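Local coordinates for Ras-associated and pleckstrin homology domains-containing protein 1 (Homo sapiens, PDB 4GMV), which mediates localized membrane signals, is implicated in regulating lamellipodial dynamics, targets the actin regulators EVL and VASP to the leading edge, and negatively regulates cell adhesion, at residues I34-S39 against N107-M112; S42-M47 against D59-K64. One frame throughout, in Å; residues are numbered along the deposited sequence.

Interaction 1. Residues I34-S39 against N107-M112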
loop_
_atom_site.group_PDB
_atom_site.type_symbol
_atom_site.label_atom_id
_atom_site.label_comp_id
_atom_site.label_asym_id
_atom_site.label_seq_id
_atom_site.Cartn_x
_atom_site.Cartn_y
_atom_site.Cartn_z
ATOM N N ILE A 34 -8.509 17.704 7.766
ATOM C CA ILE A 34 -7.303 16.961 8.118
ATOM C C ILE A 34 -6.040 17.807 7.952
ATOM O O ILE A 34 -6.080 18.910 7.408
ATOM C CB ILE A 34 -7.187 15.662 7.301
ATOM C CG1 ILE A 34 -6.994 15.976 5.818
ATOM C CG2 ILE A 34 -8.431 14.817 7.500
ATOM C CD1 ILE A 34 -6.679 14.763 4.970
ATOM N N ARG A 35 -4.929 17.282 8.451
ATOM C CA ARG A 35 -3.625 17.884 8.262
ATOM C C ARG A 35 -2.759 16.927 7.442
ATOM O O ARG A 35 -2.762 15.711 7.658
ATOM C CB ARG A 35 -2.981 18.190 9.609
ATOM C CG ARG A 35 -1.625 18.871 9.520
ATOM C CD ARG A 35 -1.136 19.271 10.900
ATOM N NE ARG A 35 -2.082 20.162 11.578
ATOM C CZ ARG A 35 -2.159 21.480 11.389
ATOM N NH1 ARG A 35 -1.346 22.092 10.533
ATOM N NH2 ARG A 35 -3.057 22.191 12.066
ATOM N N VAL A 36 -2.030 17.497 6.490
ATOM C CA VAL A 36 -1.284 16.730 5.511
ATOM C C VAL A 36 0.139 17.272 5.431
ATOM O O VAL A 36 0.346 18.433 5.097
ATOM C CB VAL A 36 -1.966 16.802 4.130
ATOM C CG1 VAL A 36 -1.050 16.260 3.045
ATOM C CG2 VAL A 36 -3.277 16.038 4.138
ATOM N N HIS A 37 1.115 16.430 5.759
ATOM C CA HIS A 37 2.516 16.827 5.679
ATOM C C HIS A 37 3.027 16.713 4.274
ATOM O O HIS A 37 2.590 15.860 3.498
ATOM C CB HIS A 37 3.377 16.007 6.631
ATOM C CG HIS A 37 3.284 16.447 8.068
ATOM N ND1 HIS A 37 2.251 16.119 8.858
ATOM C CD2 HIS A 37 4.143 17.221 8.846
ATOM C CE1 HIS A 37 2.436 16.646 10.083
ATOM N NE2 HIS A 37 3.593 17.322 10.073
ATOM N N MET A 38 3.959 17.595 3.943
ATOM C CA MET A 38 4.579 17.644 2.631
ATOM C C MET A 38 5.901 16.893 2.671
ATOM O O MET A 38 6.388 16.525 3.744
ATOM C CB MET A 38 4.798 19.104 2.212
ATOM C CG MET A 38 3.780 19.697 1.237
ATOM S SD MET A 38 2.103 19.014 1.214
ATOM C CE MET A 38 1.311 20.155 0.072
ATOM N N SER A 39 6.472 16.671 1.491
ATOM C CA SER A 39 7.755 15.999 1.340
ATOM C C SER A 39 8.858 16.585 2.228
ATOM O O SER A 39 9.778 15.869 2.624
ATOM C CB SER A 39 8.196 16.056 -0.122
ATOM O OG SER A 39 9.286 15.183 -0.348
ATOM N N ASN A 107 0.637 10.006 14.522
ATOM C CA ASN A 107 0.650 9.584 13.127
ATOM C C ASN A 107 0.598 10.775 12.182
ATOM O O ASN A 107 -0.044 11.783 12.484
ATOM C CB ASN A 107 -0.550 8.674 12.829
ATOM C CG ASN A 107 -0.444 7.309 13.482
ATOM O OD1 ASN A 107 0.545 6.992 14.141
ATOM N ND2 ASN A 107 -1.470 6.493 13.299
ATOM N N LYS A 108 1.263 10.651 11.034
ATOM C CA LYS A 108 1.265 11.705 10.019
ATOM C C LYS A 108 0.626 11.224 8.727
ATOM O O LYS A 108 0.566 10.026 8.441
ATOM C CB LYS A 108 2.685 12.198 9.720
ATOM C CG LYS A 108 3.415 12.853 10.883
ATOM C CD LYS A 108 4.756 13.416 10.420
ATOM C CE LYS A 108 5.694 13.667 11.590
ATOM N NZ LYS A 108 6.861 14.514 11.210
ATOM N N LEU A 109 0.152 12.174 7.938
ATOM C CA LEU A 109 -0.367 11.862 6.623
ATOM C C LEU A 109 0.472 12.659 5.644
ATOM O O LEU A 109 0.367 13.881 5.585
ATOM C CB LEU A 109 -1.845 12.231 6.554
ATOM C CG LEU A 109 -2.769 11.693 5.474
ATOM C CD1 LEU A 109 -2.837 10.166 5.463
ATOM C CD2 LEU A 109 -4.145 12.282 5.729
ATOM N N ILE A 110 1.341 11.959 4.914
ATOM C CA ILE A 110 2.283 12.600 3.999
ATOM C C ILE A 110 1.814 12.537 2.537
ATOM O O ILE A 110 1.465 11.479 2.026
ATOM C CB ILE A 110 3.714 12.022 4.145
ATOM C CG1 ILE A 110 4.144 12.008 5.621
ATOM C CG2 ILE A 110 4.699 12.843 3.321
ATOM C CD1 ILE A 110 5.316 11.101 5.933
ATOM N N PHE A 111 1.785 13.700 1.894
ATOM C CA PHE A 111 1.505 13.815 0.468
ATOM C C PHE A 111 2.841 13.961 -0.245
ATOM O O PHE A 111 3.543 14.953 -0.063
ATOM C CB PHE A 111 0.595 15.019 0.190
ATOM C CG PHE A 111 0.414 15.334 -1.269
ATOM C CD1 PHE A 111 -0.075 14.384 -2.147
ATOM C CD2 PHE A 111 0.723 16.600 -1.758
ATOM C CE1 PHE A 111 -0.239 14.678 -3.489
ATOM C CE2 PHE A 111 0.559 16.905 -3.099
ATOM C CZ PHE A 111 0.076 15.938 -3.968
ATOM N N MET A 112 3.200 12.937 -1.016
ATOM C CA MET A 112 4.463 12.922 -1.744
ATOM C C MET A 112 4.489 11.882 -2.869
ATOM O O MET A 112 3.568 11.048 -3.004
ATOM C CB MET A 112 5.666 12.753 -0.784
ATOM C CG MET A 112 5.787 11.391 -0.100
ATOM S SD MET A 112 7.158 11.247 1.087
ATOM C CE MET A 112 8.606 11.478 0.045
HETATM O O HOH W 1 -0.225 14.974 9.032
#

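Interaction 2. Residues S42-M47 against D59-K64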
loop_
_atom_site.group_PDB
_atom_site.type_symbol
_atom_site.label_atom_id
_atom_site.label_comp_id
_atom_site.label_asym_id
_atom_site.label_seq_id
_atom_site.Cartn_x
_atom_site.Cartn_y
_atom_site.Cartn_z
ATOM N N SER A 42 6.850 20.296 6.030
ATOM C CA SER A 42 5.885 21.371 6.219
ATOM C C SER A 42 4.492 20.754 6.102
ATOM O O SER A 42 4.332 19.687 5.500
ATOM C CB SER A 42 6.073 22.475 5.176
ATOM O OG SER A 42 5.690 22.026 3.886
ATOM N N SER A 43 3.487 21.410 6.677
ATOM C CA SER A 43 2.124 20.892 6.604
ATOM C C SER A 43 1.085 21.928 6.173
ATOM O O SER A 43 1.382 23.106 6.007
ATOM C CB SER A 43 1.722 20.191 7.912
ATOM O OG SER A 43 1.636 21.106 8.982
ATOM N N LYS A 44 -0.141 21.452 6.005
ATOM C CA LYS A 44 -1.208 22.164 5.337
ATOM C C LYS A 44 -2.482 21.505 5.830
ATOM O O LYS A 44 -2.490 20.305 6.126
ATOM C CB LYS A 44 -1.071 21.943 3.823
ATOM C CG LYS A 44 -1.788 22.939 2.919
ATOM C CD LYS A 44 -1.495 22.679 1.436
ATOM C CE LYS A 44 -2.227 21.451 0.904
ATOM N NZ LYS A 44 -1.931 21.139 -0.528
ATOM N N THR A 45 -3.559 22.269 5.934
ATOM C CA THR A 45 -4.844 21.667 6.253
ATOM C C THR A 45 -5.660 21.547 4.978
ATOM O O THR A 45 -5.381 22.240 4.007
ATOM C CB THR A 45 -5.610 22.447 7.340
ATOM O OG1 THR A 45 -5.830 23.792 6.911
ATOM C CG2 THR A 45 -4.818 22.459 8.632
ATOM N N MET A 46 -6.628 20.634 4.962
ATOM C CA MET A 46 -7.557 20.540 3.845
ATOM C C MET A 46 -8.849 19.856 4.248
ATOM O O MET A 46 -8.886 19.061 5.188
ATOM C CB MET A 46 -6.929 19.835 2.630
ATOM C CG MET A 46 -6.867 18.320 2.721
ATOM S SD MET A 46 -6.254 17.508 1.230
ATOM C CE MET A 46 -7.565 17.824 0.041
ATOM N N MET A 47 -9.906 20.174 3.514
ATOM C CA MET A 47 -11.204 19.594 3.755
ATOM C C MET A 47 -11.376 18.307 2.968
ATOM O O MET A 47 -11.043 18.234 1.785
ATOM C CB MET A 47 -12.303 20.588 3.390
ATOM C CG MET A 47 -13.665 20.238 3.959
ATOM S SD MET A 47 -14.787 21.644 3.943
ATOM C CE MET A 47 -14.299 22.490 5.445
ATOM N N ASP A 59 -6.513 14.038 -5.897
ATOM C CA ASP A 59 -6.878 14.958 -6.974
ATOM C C ASP A 59 -7.039 16.396 -6.465
ATOM O O ASP A 59 -6.579 17.339 -7.119
ATOM C CB ASP A 59 -8.151 14.502 -7.695
ATOM C CG ASP A 59 -7.932 13.278 -8.561
ATOM O OD1 ASP A 59 -6.791 13.041 -8.995
ATOM O OD2 ASP A 59 -8.911 12.539 -8.813
ATOM N N ASN A 60 -7.678 16.556 -5.303
ATOM C CA ASN A 60 -7.833 17.876 -4.689
ATOM C C ASN A 60 -6.499 18.438 -4.239
ATOM O O ASN A 60 -6.259 19.642 -4.328
ATOM C CB ASN A 60 -8.828 17.847 -3.527
ATOM C CG ASN A 60 -10.256 17.599 -3.986
ATOM O OD1 ASN A 60 -11.086 17.090 -3.228
ATOM N ND2 ASN A 60 -10.550 17.949 -5.233
ATOM N N LEU A 61 -5.628 17.551 -3.775
ATOM C CA LEU A 61 -4.280 17.929 -3.410
ATOM C C LEU A 61 -3.492 18.372 -4.633
ATOM O O LEU A 61 -2.798 19.384 -4.580
ATOM C CB LEU A 61 -3.572 16.787 -2.680
ATOM C CG LEU A 61 -3.825 16.762 -1.175
ATOM C CD1 LEU A 61 -3.601 15.373 -0.585
ATOM C CD2 LEU A 61 -2.965 17.806 -0.475
ATOM N N MET A 62 -3.628 17.624 -5.728
ATOM C CA MET A 62 -2.989 17.958 -7.004
ATOM C C MET A 62 -3.595 19.191 -7.670
ATOM O O MET A 62 -2.896 19.916 -8.378
ATOM C CB MET A 62 -3.036 16.770 -7.972
ATOM C CG MET A 62 -2.164 15.587 -7.569
ATOM S SD MET A 62 -2.740 14.009 -8.240
ATOM C CE MET A 62 -2.042 14.074 -9.896
ATOM N N ASP A 63 -4.888 19.430 -7.453
ATOM C CA ASP A 63 -5.545 20.635 -7.986
ATOM C C ASP A 63 -5.104 21.894 -7.247
ATOM O O ASP A 63 -4.709 22.876 -7.872
ATOM C CB ASP A 63 -7.076 20.511 -7.948
ATOM C CG ASP A 63 -7.628 19.596 -9.045
ATOM O OD1 ASP A 63 -7.055 19.553 -10.158
ATOM O OD2 ASP A 63 -8.652 18.919 -8.792
ATOM N N LYS A 64 -5.165 21.843 -5.916
ATOM C CA LYS A 64 -4.791 22.967 -5.051
ATOM C C LYS A 64 -3.294 23.313 -5.096
ATOM O O LYS A 64 -2.932 24.491 -5.046
ATOM C CB LYS A 64 -5.208 22.685 -3.604
ATOM C CG LYS A 64 -5.342 23.928 -2.736
ATOM C CD LYS A 64 -5.018 23.633 -1.278
ATOM C CE LYS A 64 -6.068 22.761 -0.608
ATOM N NZ LYS A 64 -5.647 22.413 0.776
#

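Interaction 1. Residues I34-S39 against N107-M112
His37 joins the two strands through both of its backbone polar atoms. Its N gives a hydrogen bond to Leu109 O at 2.7 Å, and its O takes one from Phe111 N at 2.8 Å. His37 and Ile110 thus form a parallel bridge. One step back, a water replaces the direct backbone link: it donates to Arg35 O, accepts from Leu109 N, and sits 2.7 Å from His37 ND1 in the plane of the imidazole. With CG beside its own backbone N (chi1 -78°), that ring swings back toward the water, and the extended chain of Lys108 crosses one face, CD sitting over the centre, a CH-pi contact 3.9 Å from the centroid. Beyond the ring, Lys108 NZ makes a salt bridge with Asp41.

The other side of the strand pair is apolar. Ile34 CD1 meets Leu109 CD2 at 3.6 Å, and Val36 CG1, turned to the neighbouring strand by a chi1 of 168°, presses on Phe111 CB at 3.5 Å. Met38 lies alongside Phe111, its bent chain bringing Met38 CE to 4.0 Å from Phe111 CD2, while SD lies at the ring edge, close to the ring plane, in a Met-aromatic contact. Farther out, Leu94 and Leu98 of helix 94-98 pack on Ile34, Leu98 also reaches Leu109, and Trp73 stacks on Phe111. Parallel pairing of the first strand of the domain with its last, between neighbours 43-49 and 74-79, is the central pairing of the ubiquitin-like fold of Ras-association domains.

Interaction 2. Residues S42-M47 against D59-K64
Helix 54-64 packs against the inner side of strand 43-49 in the Ras-association domain, where a ubiquitin-like sheet is covered by its main helix. Met46 and Lys44 carry the strand's share, both directed at the helix. Met46 crosses Leu61 at about a right angle, and its SD rests 3.5 Å from Leu61 CG, with both methyl branches of the leucine also close to the sulfur. A bend at the last torsion (chi3 -68°) then turns the methyl aside to Asn60, Met46 CE lying 3.8 Å from Asn60 CB. The amide of Asn60 is engaged elsewhere, its OD1 being hydrogen-bonded to Gln52.

Lys44 slides past Leu61 in the opposite direction and ends with NZ 3.5 Å from Leu61 CD2. From the helix, Lys64 reaches across to the strand, bending at chi3 (-70°) so that Lys64 NZ comes 3.2 Å from Thr45 O and 3.4 Å from Met46 CB. The lysines approach tip to tip, Lys64 NZ lying 3.6 Å from Lys44 CE, with the two NZ atoms 4.1 Å apart; such close like charges probably disfavour each other. Leu61 and Met46 are buried, whereas Lys64 is exposed, so the contact runs from an apolar centre to a charged margin. Helix and strand segments cross at 122°, their axes 10.2 Å apart, a spacing suited to helix-on-sheet packing in the beta-grasp fold of ubiquitin and its Ras-associating relatives.

Strand 31-38 ties the two contacts together: it pairs with 108-112 in interaction 1 and, on its other edge, with strand 43-49, which carries interaction 2. Their centres lie about 9 Å apart. The antiparallel hairpin between them is probably held by hydrogen bonds from Val36 N to Lys44 O and from Ile34 N to Met46 O, each 2.9 Å, and Met38 CE packs 3.4 Å from Lys44 NZ. Along the chain the order is strand 31-38, strand 43-49, helix 54-64, then strand 108-112, so interaction 2 forms within the span that interaction 1 closes. Interaction 1 joins strands within the sheet and interaction 2 sets the helix on it, both within the Ras-association domain.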